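Local atomic coordinates of putative nucleotide-diphospho-sugar transferase (Desulfovibrio desulfuricans subsp. desulfuricans, PDB entry 3CGX), a protein that probably transfers a sugar from a nucleotide-diphosphate donor, in the manner of GT-A glycosyltransferases, to an acceptor that is not known. Residues 87-92 and 157-162; 8-13 and 106-111; 113-118 and 187-192. All coordinates share one frame; numbering follows the deposited sequence. Where two conformers were deposited one is given.

Contact 1. Residues 87-92 and 157-162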
loop_
_atom_site.group_PDB
_atom_site.type_symbol
_atom_site.label_atom_id
_atom_site.label_comp_id
_atom_site.label_asym_id
_atom_site.label_seq_id
_atom_site.Cartn_x
_atom_site.Cartn_y
_atom_site.Cartn_z
ATOM N N LEU A 87 1.447 5.550 12.510
ATOM C CA LEU A 87 1.801 4.882 11.241
ATOM C C LEU A 87 3.310 4.795 11.088
ATOM O O LEU A 87 3.832 3.800 10.604
ATOM C CB LEU A 87 1.158 5.558 10.042
ATOM C CG LEU A 87 1.364 4.849 8.691
ATOM C CD1 LEU A 87 0.799 3.428 8.661
ATOM C CD2 LEU A 87 0.737 5.659 7.567
ATOM N N GLY A 88 4.029 5.788 11.603
ATOM C CA GLY A 88 5.471 5.771 11.487
ATOM C C GLY A 88 6.070 4.670 12.345
ATOM O O GLY A 88 6.942 3.940 11.889
ATOM N N GLU A 89 5.616 4.543 13.595
ATOM C CA GLU A 89 6.070 3.434 14.459
ATOM C C GLU A 89 5.720 2.061 13.860
ATOM O O GLU A 89 6.524 1.129 13.897
ATOM C CB GLU A 89 5.525 3.547 15.906
ATOM C CG GLU A 89 6.126 4.754 16.670
ATOM C CD GLU A 89 7.664 4.832 16.553
ATOM O OE1 GLU A 89 8.356 4.039 17.231
ATOM O OE2 GLU A 89 8.179 5.690 15.776
ATOM N N ARG A 90 4.532 1.966 13.288
ATOM C CA ARG A 90 4.064 0.694 12.675
ATOM C C ARG A 90 4.964 0.302 11.505
ATOM O O ARG A 90 5.362 -0.850 11.378
ATOM C CB ARG A 90 2.591 0.809 12.259
ATOM C CG ARG A 90 1.688 0.867 13.470
ATOM C CD ARG A 90 0.268 1.251 13.192
ATOM N NE ARG A 90 -0.454 1.171 14.471
ATOM C CZ ARG A 90 -1.766 1.326 14.616
ATOM N NH1 ARG A 90 -2.526 1.548 13.572
ATOM N NH2 ARG A 90 -2.320 1.262 15.817
HETATM N N MSE A 91 5.329 1.277 10.674
HETATM C CA MSE A 91 6.207 1.015 9.532
HETATM C C MSE A 91 7.625 0.682 9.967
HETATM O O MSE A 91 8.241 -0.261 9.478
HETATM C CB MSE A 91 6.228 2.204 8.574
HETATM C CG MSE A 91 4.906 2.374 7.868
HETATM SE SE MSE A 91 4.816 3.666 6.375
HETATM C CE MSE A 91 5.010 5.320 7.396
ATOM N N LYS A 92 8.158 1.483 10.875
ATOM C CA LYS A 92 9.495 1.235 11.427
ATOM C C LYS A 92 9.616 -0.163 12.014
ATOM O O LYS A 92 10.571 -0.912 11.724
ATOM C CB LYS A 92 9.819 2.249 12.540
ATOM C CG LYS A 92 11.247 2.186 12.983
ATOM C CD LYS A 92 11.430 2.900 14.294
ATOM C CE LYS A 92 11.032 4.347 14.235
ATOM N NZ LYS A 92 11.372 5.025 15.582
ATOM N N VAL A 157 13.971 7.913 9.660
ATOM C CA VAL A 157 13.081 8.585 8.668
ATOM C C VAL A 157 11.622 8.496 9.078
ATOM O O VAL A 157 10.777 9.203 8.531
ATOM C CB VAL A 157 13.223 8.051 7.217
ATOM C CG1 VAL A 157 14.713 8.085 6.814
ATOM C CG2 VAL A 157 12.591 6.665 7.086
ATOM N N PHE A 158 11.309 7.648 10.057
ATOM C CA PHE A 158 9.907 7.506 10.496
ATOM C C PHE A 158 9.652 8.365 11.736
ATOM O O PHE A 158 8.537 8.502 12.199
ATOM C CB PHE A 158 9.547 6.055 10.786
ATOM C CG PHE A 158 9.668 5.152 9.584
ATOM C CD1 PHE A 158 8.803 5.291 8.530
ATOM C CD2 PHE A 158 10.676 4.185 9.503
ATOM C CE1 PHE A 158 8.923 4.466 7.430
ATOM C CE2 PHE A 158 10.792 3.387 8.417
ATOM C CZ PHE A 158 9.910 3.533 7.372
ATOM N N ASP A 159 10.708 8.958 12.244
ATOM C CA ASP A 159 10.618 9.700 13.498
ATOM C C ASP A 159 10.362 11.169 13.267
ATOM O O ASP A 159 10.974 11.816 12.418
ATOM C CB ASP A 159 11.884 9.524 14.337
ATOM C CG ASP A 159 12.046 8.123 14.856
ATOM O OD1 ASP A 159 11.066 7.355 14.833
ATOM O OD2 ASP A 159 13.155 7.776 15.312
ATOM N N GLY A 160 9.448 11.694 14.061
ATOM C CA GLY A 160 9.205 13.116 14.070
ATOM C C GLY A 160 8.405 13.564 12.882
ATOM O O GLY A 160 8.414 14.742 12.546
ATOM N N ILE A 161 7.734 12.628 12.222
ATOM C CA ILE A 161 6.834 13.006 11.137
ATOM C C ILE A 161 5.491 13.327 11.778
ATOM O O ILE A 161 5.074 12.700 12.745
ATOM C CB ILE A 161 6.692 11.952 9.980
ATOM C CG1 ILE A 161 7.596 12.296 8.779
ATOM C CG2 ILE A 161 5.269 11.984 9.423
ATOM C CD1 ILE A 161 9.089 12.058 8.906
ATOM N N ARG A 162 4.834 14.341 11.243
ATOM C CA ARG A 162 3.509 14.752 11.717
ATOM C C ARG A 162 2.429 13.961 10.994
ATOM O O ARG A 162 1.767 14.493 10.116
ATOM C CB ARG A 162 3.290 16.259 11.483
#
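Phe158 lays its phenyl ring against the first turns of helix 87-100, turning one face to the helix where Met91 and Lys92 meet it. Met91 CB lies over that face, 4.2 Å from the ring centroid and 29° off the normal, a CH-pi contact; the side chain of Met91, a selenomethionine, runs at about a right angle to that of Phe158. Bending at chi3, the Met91 chain brings CE to 4.0 Å from Phe158 CD1, while SE stays oblique to the ring in a Met-aromatic contact. Lys92 slides past the phenylalanine in the opposite direction, its CB 3.7 Å from Phe158 CD2, and its backbone N sits above the same face, displaced toward the rim. The opposite face is covered by Val157 CG2, so the ring is held between the helix and its own neighbour. Gly88, with no side chain, lets the helix backbone come close: its O is 3.5 Å from Phe158 CB.

Beyond the ring the contact becomes ionic. Lys92 extends to a bend at chi3 (-59°) and crosses Asp159 at about a right angle, its NZ forming a salt bridge with Asp159 OD1 whose modelled length of 2.5 Å is doubtfully short. The same NZ makes a weak bond of 3.3 Å to Glu89 OE2, about one helical turn back. The ammonium thus lies close to two carboxylates and probably eases the repulsion between them. Tyr143 of strand 143-149 touches both Met91 and Phe158, extending the apolar side. An aromatic residue at the end of a short 3-10 turn, packed on a helix and bordered by a Glu-Lys-Asp salt-bridge network, here pins the loop after strand 143-149 to the start of helix 87-100.

Contact 2. Residues 8-13 and 106-111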
loop_
_atom_site.group_PDB
_atom_site.type_symbol
_atom_site.label_atom_id
_atom_site.label_comp_id
_atom_site.label_asym_id
_atom_site.label_seq_id
_atom_site.Cartn_x
_atom_site.Cartn_y
_atom_site.Cartn_z
ATOM N N LEU A 8 6.315 -5.885 2.412
ATOM C CA LEU A 8 5.403 -5.655 3.526
ATOM C C LEU A 8 4.210 -4.879 2.996
ATOM O O LEU A 8 4.332 -3.730 2.545
ATOM C CB LEU A 8 6.061 -4.887 4.640
ATOM C CG LEU A 8 7.402 -5.403 5.129
ATOM C CD1 LEU A 8 8.054 -4.440 6.159
ATOM C CD2 LEU A 8 7.263 -6.861 5.647
ATOM N N PHE A 9 3.062 -5.525 3.086
ATOM C CA PHE A 9 1.805 -5.053 2.483
ATOM C C PHE A 9 0.813 -4.652 3.578
ATOM O O PHE A 9 0.302 -5.463 4.299
ATOM C CB PHE A 9 1.285 -6.130 1.532
ATOM C CG PHE A 9 0.016 -5.763 0.753
ATOM C CD1 PHE A 9 -0.130 -4.513 0.154
ATOM C CD2 PHE A 9 -0.990 -6.703 0.548
ATOM C CE1 PHE A 9 -1.254 -4.222 -0.632
ATOM C CE2 PHE A 9 -2.140 -6.369 -0.230
ATOM C CZ PHE A 9 -2.252 -5.112 -0.783
ATOM N N PHE A 10 0.609 -3.350 3.707
ATOM C CA PHE A 10 -0.190 -2.758 4.778
ATOM C C PHE A 10 -1.641 -2.648 4.368
ATOM O O PHE A 10 -1.988 -2.017 3.359
ATOM C CB PHE A 10 0.403 -1.378 5.175
ATOM C CG PHE A 10 1.443 -1.427 6.252
ATOM C CD1 PHE A 10 2.429 -2.405 6.272
ATOM C CD2 PHE A 10 1.469 -0.436 7.255
ATOM C CE1 PHE A 10 3.340 -2.451 7.297
ATOM C CE2 PHE A 10 2.426 -0.451 8.248
ATOM C CZ PHE A 10 3.352 -1.450 8.287
ATOM N N VAL A 11 -2.482 -3.311 5.169
ATOM C CA VAL A 11 -3.916 -3.494 4.945
ATOM C C VAL A 11 -4.714 -3.295 6.243
ATOM O O VAL A 11 -4.172 -3.252 7.326
ATOM C CB VAL A 11 -4.201 -4.947 4.377
ATOM C CG1 VAL A 11 -3.442 -5.210 3.038
ATOM C CG2 VAL A 11 -3.868 -6.069 5.432
ATOM N N LYS A 12 -5.999 -3.097 6.092
ATOM C CA LYS A 12 -6.981 -3.151 7.184
ATOM C C LYS A 12 -8.137 -4.106 6.797
ATOM O O LYS A 12 -8.527 -4.194 5.623
ATOM C CB LYS A 12 -7.533 -1.766 7.496
ATOM C CG LYS A 12 -8.452 -1.694 8.686
ATOM C CD LYS A 12 -8.747 -0.287 9.137
ATOM C CE LYS A 12 -9.726 -0.286 10.338
ATOM N NZ LYS A 12 -10.029 1.107 10.681
ATOM N N TYR A 13 -8.663 -4.832 7.788
ATOM C CA TYR A 13 -9.786 -5.733 7.517
ATOM C C TYR A 13 -10.931 -4.849 6.984
ATOM O O TYR A 13 -11.260 -3.836 7.584
ATOM C CB TYR A 13 -10.234 -6.577 8.720
ATOM C CG TYR A 13 -11.143 -7.649 8.223
ATOM C CD1 TYR A 13 -10.621 -8.840 7.723
ATOM C CD2 TYR A 13 -12.533 -7.446 8.165
ATOM C CE1 TYR A 13 -11.457 -9.835 7.170
ATOM C CE2 TYR A 13 -13.381 -8.428 7.617
ATOM C CZ TYR A 13 -12.822 -9.611 7.101
ATOM O OH TYR A 13 -13.613 -10.592 6.535
ATOM N N VAL A 106 13.880 -4.787 1.464
ATOM C CA VAL A 106 12.517 -4.750 1.906
ATOM C C VAL A 106 11.785 -3.529 1.384
ATOM O O VAL A 106 12.285 -2.427 1.457
ATOM C CB VAL A 106 12.448 -4.738 3.475
ATOM C CG1 VAL A 106 11.004 -4.681 3.956
ATOM C CG2 VAL A 106 13.181 -5.945 4.056
ATOM N N VAL A 107 10.600 -3.764 0.822
ATOM C CA VAL A 107 9.714 -2.667 0.429
ATOM C C VAL A 107 8.404 -2.771 1.214
ATOM O O VAL A 107 7.874 -3.858 1.463
ATOM C CB VAL A 107 9.455 -2.569 -1.135
ATOM C CG1 VAL A 107 10.805 -2.380 -1.923
ATOM C CG2 VAL A 107 8.741 -3.743 -1.611
ATOM N N LEU A 108 7.919 -1.619 1.648
ATOM C CA LEU A 108 6.652 -1.535 2.369
ATOM C C LEU A 108 5.702 -0.661 1.536
ATOM O O LEU A 108 6.036 0.432 1.118
ATOM C CB LEU A 108 6.896 -0.998 3.790
ATOM C CG LEU A 108 5.758 -0.870 4.814
ATOM C CD1 LEU A 108 6.362 -0.705 6.243
ATOM C CD2 LEU A 108 4.855 0.279 4.472
HETATM N N MSE A 109 4.503 -1.157 1.291
HETATM C CA MSE A 109 3.548 -0.418 0.525
HETATM C C MSE A 109 2.163 -0.551 1.050
HETATM O O MSE A 109 1.837 -1.517 1.741
HETATM C CB MSE A 109 3.592 -0.934 -0.901
HETATM C CG MSE A 109 3.075 -2.336 -1.083
HETATM SE SE MSE A 109 3.555 -2.920 -2.938
HETATM C CE MSE A 109 2.459 -1.708 -3.947
ATOM N N GLY A 110 1.340 0.418 0.687
ATOM C CA GLY A 110 -0.046 0.443 1.114
ATOM C C GLY A 110 -0.991 -0.265 0.151
ATOM O O GLY A 110 -0.586 -0.827 -0.873
ATOM N N SER A 111 -2.270 -0.203 0.477
ATOM C CA SER A 111 -3.248 -0.988 -0.248
ATOM C C SER A 111 -4.350 -0.150 -0.899
ATOM O O SER A 111 -5.442 -0.667 -1.176
ATOM C CB SER A 111 -3.898 -1.998 0.727
ATOM O OG SER A 111 -4.201 -1.414 1.960
HETATM O O HOH W 1 -2.756 1.214 2.836
#
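Leu8 pairs with Leu108 and Phe9 with Met109 in the parallel pairing of two central strands, and the packing is tight along this part. Leu8 N donates to Val107 O at 2.7 Å, Met109 N to Leu8 O at 2.9 Å, and Phe10 N to Met109 O at 3.0 Å. On one face of the sheet Leu8 CD1 meets Val106 CG1 at 3.7 Å, and Leu108 reaches over the Phe10 ring. There Leu108 CD2 sits above the ring centre, 4.1 Å from the centroid and 11° off the normal, a CH-pi contact, while its CD1 touches Phe10 CE1. Met91 and Met95 of helix 87-100 close over Leu108. On the other face Phe9 and Met109 lie side by side beneath Met43 of helix 29-47.

Past Met109 the contact turns polar. The Phe9 ring brings its edge to Gly110 O, a buried carbonyl oxygen with no polar partner in the model. Ser111 OG, set between its backbone N and carbonyl carbon (chi1 43°), donates to Phe10 O at 2.7 Å, in the carbonyl plane and on a lone pair. A water accepts from Ser111 N at 2.8 Å and donates weakly to Phe10 O. The serine hydroxyl also bonds to Tyr36, and a bound imidazole, probably from the crystallisation liquor, lies nearby. The chemistry thus passes from backbone bonds sealed under apolar side chains to a serine hydroxyl bonded to a backbone carbonyl, beside a water held by the serine N-H. This lies toward the C-terminal ends of the strands, where GT-A enzymes commonly bind their nucleotide-sugar, consistent with a pocket here.

Contact 3. Residues 113-118 and 187-192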
loop_
_atom_site.group_PDB
_atom_site.type_symbol
_atom_site.label_atom_id
_atom_site.label_comp_id
_atom_site.label_asym_id
_atom_site.label_seq_id
_atom_site.Cartn_x
_atom_site.Cartn_y
_atom_site.Cartn_z
ATOM N N ILE A 113 -3.871 1.574 -3.842
ATOM C CA ILE A 113 -3.417 1.766 -5.211
ATOM C C ILE A 113 -3.614 0.518 -6.052
ATOM O O ILE A 113 -2.620 -0.065 -6.589
ATOM C CB ILE A 113 -1.898 2.257 -5.236
ATOM C CG1 ILE A 113 -0.985 1.371 -4.385
ATOM C CG2 ILE A 113 -1.779 3.755 -4.821
ATOM C CD1 ILE A 113 0.471 1.593 -4.663
ATOM N N PRO A 114 -4.893 0.134 -6.251
ATOM C CA PRO A 114 -5.194 -1.184 -6.795
ATOM C C PRO A 114 -4.701 -1.429 -8.192
ATOM O O PRO A 114 -4.516 -2.557 -8.582
ATOM C CB PRO A 114 -6.712 -1.236 -6.725
ATOM C CG PRO A 114 -7.144 0.177 -6.780
ATOM C CD PRO A 114 -6.140 0.898 -5.988
ATOM N N ASP A 115 -4.495 -0.375 -8.956
ATOM C CA ASP A 115 -4.041 -0.532 -10.340
ATOM C C ASP A 115 -2.519 -0.444 -10.497
ATOM O O ASP A 115 -2.009 -0.285 -11.610
ATOM C CB ASP A 115 -4.672 0.500 -11.296
ATOM C CG ASP A 115 -4.335 1.957 -10.945
ATOM O OD1 ASP A 115 -4.010 2.319 -9.784
ATOM O OD2 ASP A 115 -4.437 2.800 -11.871
ATOM N N TYR A 116 -1.796 -0.454 -9.387
ATOM C CA TYR A 116 -0.375 -0.271 -9.478
ATOM C C TYR A 116 0.248 -1.477 -10.165
ATOM O O TYR A 116 0.023 -2.596 -9.740
ATOM C CB TYR A 116 0.260 -0.135 -8.107
ATOM C CG TYR A 116 1.670 0.431 -8.153
ATOM C CD1 TYR A 116 1.883 1.792 -8.381
ATOM C CD2 TYR A 116 2.770 -0.360 -7.931
ATOM C CE1 TYR A 116 3.162 2.333 -8.402
ATOM C CE2 TYR A 116 4.047 0.180 -7.936
ATOM C CZ TYR A 116 4.232 1.515 -8.179
ATOM O OH TYR A 116 5.510 2.068 -8.175
ATOM N N PRO A 117 1.066 -1.254 -11.198
ATOM C CA PRO A 117 1.634 -2.455 -11.824
ATOM C C PRO A 117 2.696 -3.167 -10.976
ATOM O O PRO A 117 3.667 -2.570 -10.531
ATOM C CB PRO A 117 2.182 -1.932 -13.155
ATOM C CG PRO A 117 2.139 -0.452 -13.100
ATOM C CD PRO A 117 1.629 -0.022 -11.752
ATOM N N CYS A 118 2.474 -4.459 -10.786
ATOM C CA CYS A 118 3.348 -5.276 -9.963
ATOM C C CYS A 118 4.803 -5.165 -10.418
ATOM O O CYS A 118 5.692 -5.120 -9.583
ATOM C CB CYS A 118 2.881 -6.750 -9.865
ATOM S SG CYS A 118 2.735 -7.815 -11.369
ATOM N N PRO A 187 7.552 6.285 -9.796
ATOM C CA PRO A 187 6.581 7.210 -10.366
ATOM C C PRO A 187 5.548 7.713 -9.375
ATOM O O PRO A 187 5.170 7.014 -8.445
ATOM C CB PRO A 187 5.887 6.343 -11.440
ATOM C CG PRO A 187 6.872 5.309 -11.786
ATOM C CD PRO A 187 7.505 4.981 -10.492
ATOM N N ASP A 188 5.054 8.917 -9.593
ATOM C CA ASP A 188 3.933 9.392 -8.779
ATOM C C ASP A 188 2.680 8.513 -9.059
ATOM O O ASP A 188 2.448 8.040 -10.193
ATOM C CB ASP A 188 3.537 10.812 -9.100
ATOM C CG ASP A 188 4.672 11.818 -8.954
ATOM O OD1 ASP A 188 5.772 11.511 -8.467
ATOM O OD2 ASP A 188 4.446 12.950 -9.389
ATOM N N TRP A 189 1.892 8.287 -8.016
ATOM C CA TRP A 189 0.671 7.493 -8.142
ATOM C C TRP A 189 -0.410 8.021 -7.218
ATOM O O TRP A 189 -0.109 8.653 -6.199
ATOM C CB TRP A 189 0.932 6.013 -7.820
ATOM C CG TRP A 189 0.130 5.066 -8.706
ATOM C CD1 TRP A 189 -1.096 4.511 -8.435
ATOM C CD2 TRP A 189 0.503 4.577 -10.007
ATOM N NE1 TRP A 189 -1.497 3.732 -9.483
ATOM C CE2 TRP A 189 -0.513 3.722 -10.443
ATOM C CE3 TRP A 189 1.617 4.766 -10.833
ATOM C CZ2 TRP A 189 -0.479 3.095 -11.696
ATOM C CZ3 TRP A 189 1.664 4.103 -12.038
ATOM C CH2 TRP A 189 0.624 3.301 -12.473
ATOM N N ASN A 190 -1.661 7.844 -7.626
ATOM C CA ASN A 190 -2.842 8.269 -6.800
ATOM C C ASN A 190 -3.437 7.168 -5.953
ATOM O O ASN A 190 -3.810 6.110 -6.445
ATOM C CB ASN A 190 -3.975 8.867 -7.653
ATOM C CG ASN A 190 -4.989 9.755 -6.823
ATOM O OD1 ASN A 190 -4.607 10.550 -5.927
ATOM N ND2 ASN A 190 -6.268 9.649 -7.173
ATOM N N ASP A 191 -3.521 7.455 -4.662
ATOM C CA ASP A 191 -4.256 6.643 -3.698
ATOM C C ASP A 191 -5.728 6.889 -3.997
ATOM O O ASP A 191 -6.124 8.025 -4.289
ATOM C CB ASP A 191 -3.986 7.044 -2.228
ATOM C CG ASP A 191 -2.527 6.722 -1.741
ATOM O OD1 ASP A 191 -2.134 5.543 -1.642
ATOM O OD2 ASP A 191 -1.787 7.664 -1.401
ATOM N N VAL A 192 -6.544 5.850 -3.892
ATOM C CA VAL A 192 -7.964 5.991 -4.142
ATOM C C VAL A 192 -8.686 6.127 -2.791
ATOM O O VAL A 192 -8.848 5.157 -2.053
ATOM C CB VAL A 192 -8.527 4.835 -5.029
ATOM C CG1 VAL A 192 -10.049 5.030 -5.245
ATOM C CG2 VAL A 192 -7.770 4.745 -6.380
HETATM O O HOH W 2 -4.960 4.226 -8.084
#
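Trp189 and Tyr116 form the aromatic part of this contact, an edge-to-face pair in which the tyrosine supplies the edge. The Tyr116 ring and the six-membered ring of Trp189 have centroids 4.9 Å apart and planes at 76°, with Tyr116 CD1 only 3.5 Å from Trp189 CD2 and over the indole face. At the far end of the tyrosine, OH bonds to Tyr144 OH of strand 143-149, and the two tyrosine rings also meet.

Among polar interactions, the indole N-H is taken up by an aspartate. Trp189 NE1 donates to Asp115 OD1 at 2.9 Å along an almost linear path, with the acceptor near the indole plane; seen from the aspartate, the nitrogen lies well above the carboxylate plane. A chi1 of 61° sets Asp115 CG between its own backbone N and carbonyl carbon, which places it at the indole edge, in the plane of the ring. Water 2 donates to the same OD1 and also to Asn190 O, both at 2.7 Å. OD1 therefore accepts directly from the indole N-H and reaches the backbone carbonyl of Asn190 through the water.

The aspartate and tyrosine are presented by a type I beta turn from Ile113 to Tyr116, closed by Tyr116 N bonding to Ile113 O. This turn follows strand 105-109 in the alpha/beta fold, and the contact ties it to the loop between strand 183-185 and helix 195-204.

Apolar contacts fill in around the indole. Pro117 and Trp189 reach toward each other tip to tip, Pro117 CD being 3.5 Å from Trp189 CH2. From the pyrrole end Ile113 CG2 approaches Trp189 CD1 at 3.8 Å. Further along, Pro114 CD touches Val192 CG2, and Phe39 of helix 29-47 packs on both of these residues.

Overall arrangement
Contact 2 lies near the centre of the chain, in the middle of the sheet, and is almost wholly buried; contacts 1 and 3 are farther out and partly buried, the first joining a helix to a loop region, the other two loops. Contacts 1 and 2 touch through helix 87-100, whose Met91 packs on Phe10 and Leu108, and that helix precedes strand 105-109 in the chain. Residues 113-118 of contact 3 follow closely on 106-111, and Met109 CE reaches the Tyr116 ring. Contacts 1 and 3 do not touch, their centres being about 22 Å apart. Chemistry follows place: backbone pairing in the core, a salt-bridge network at contact 1, and at contact 3 a direct tryptophan-aspartate bond backed by an aromatic pair and a water bridge.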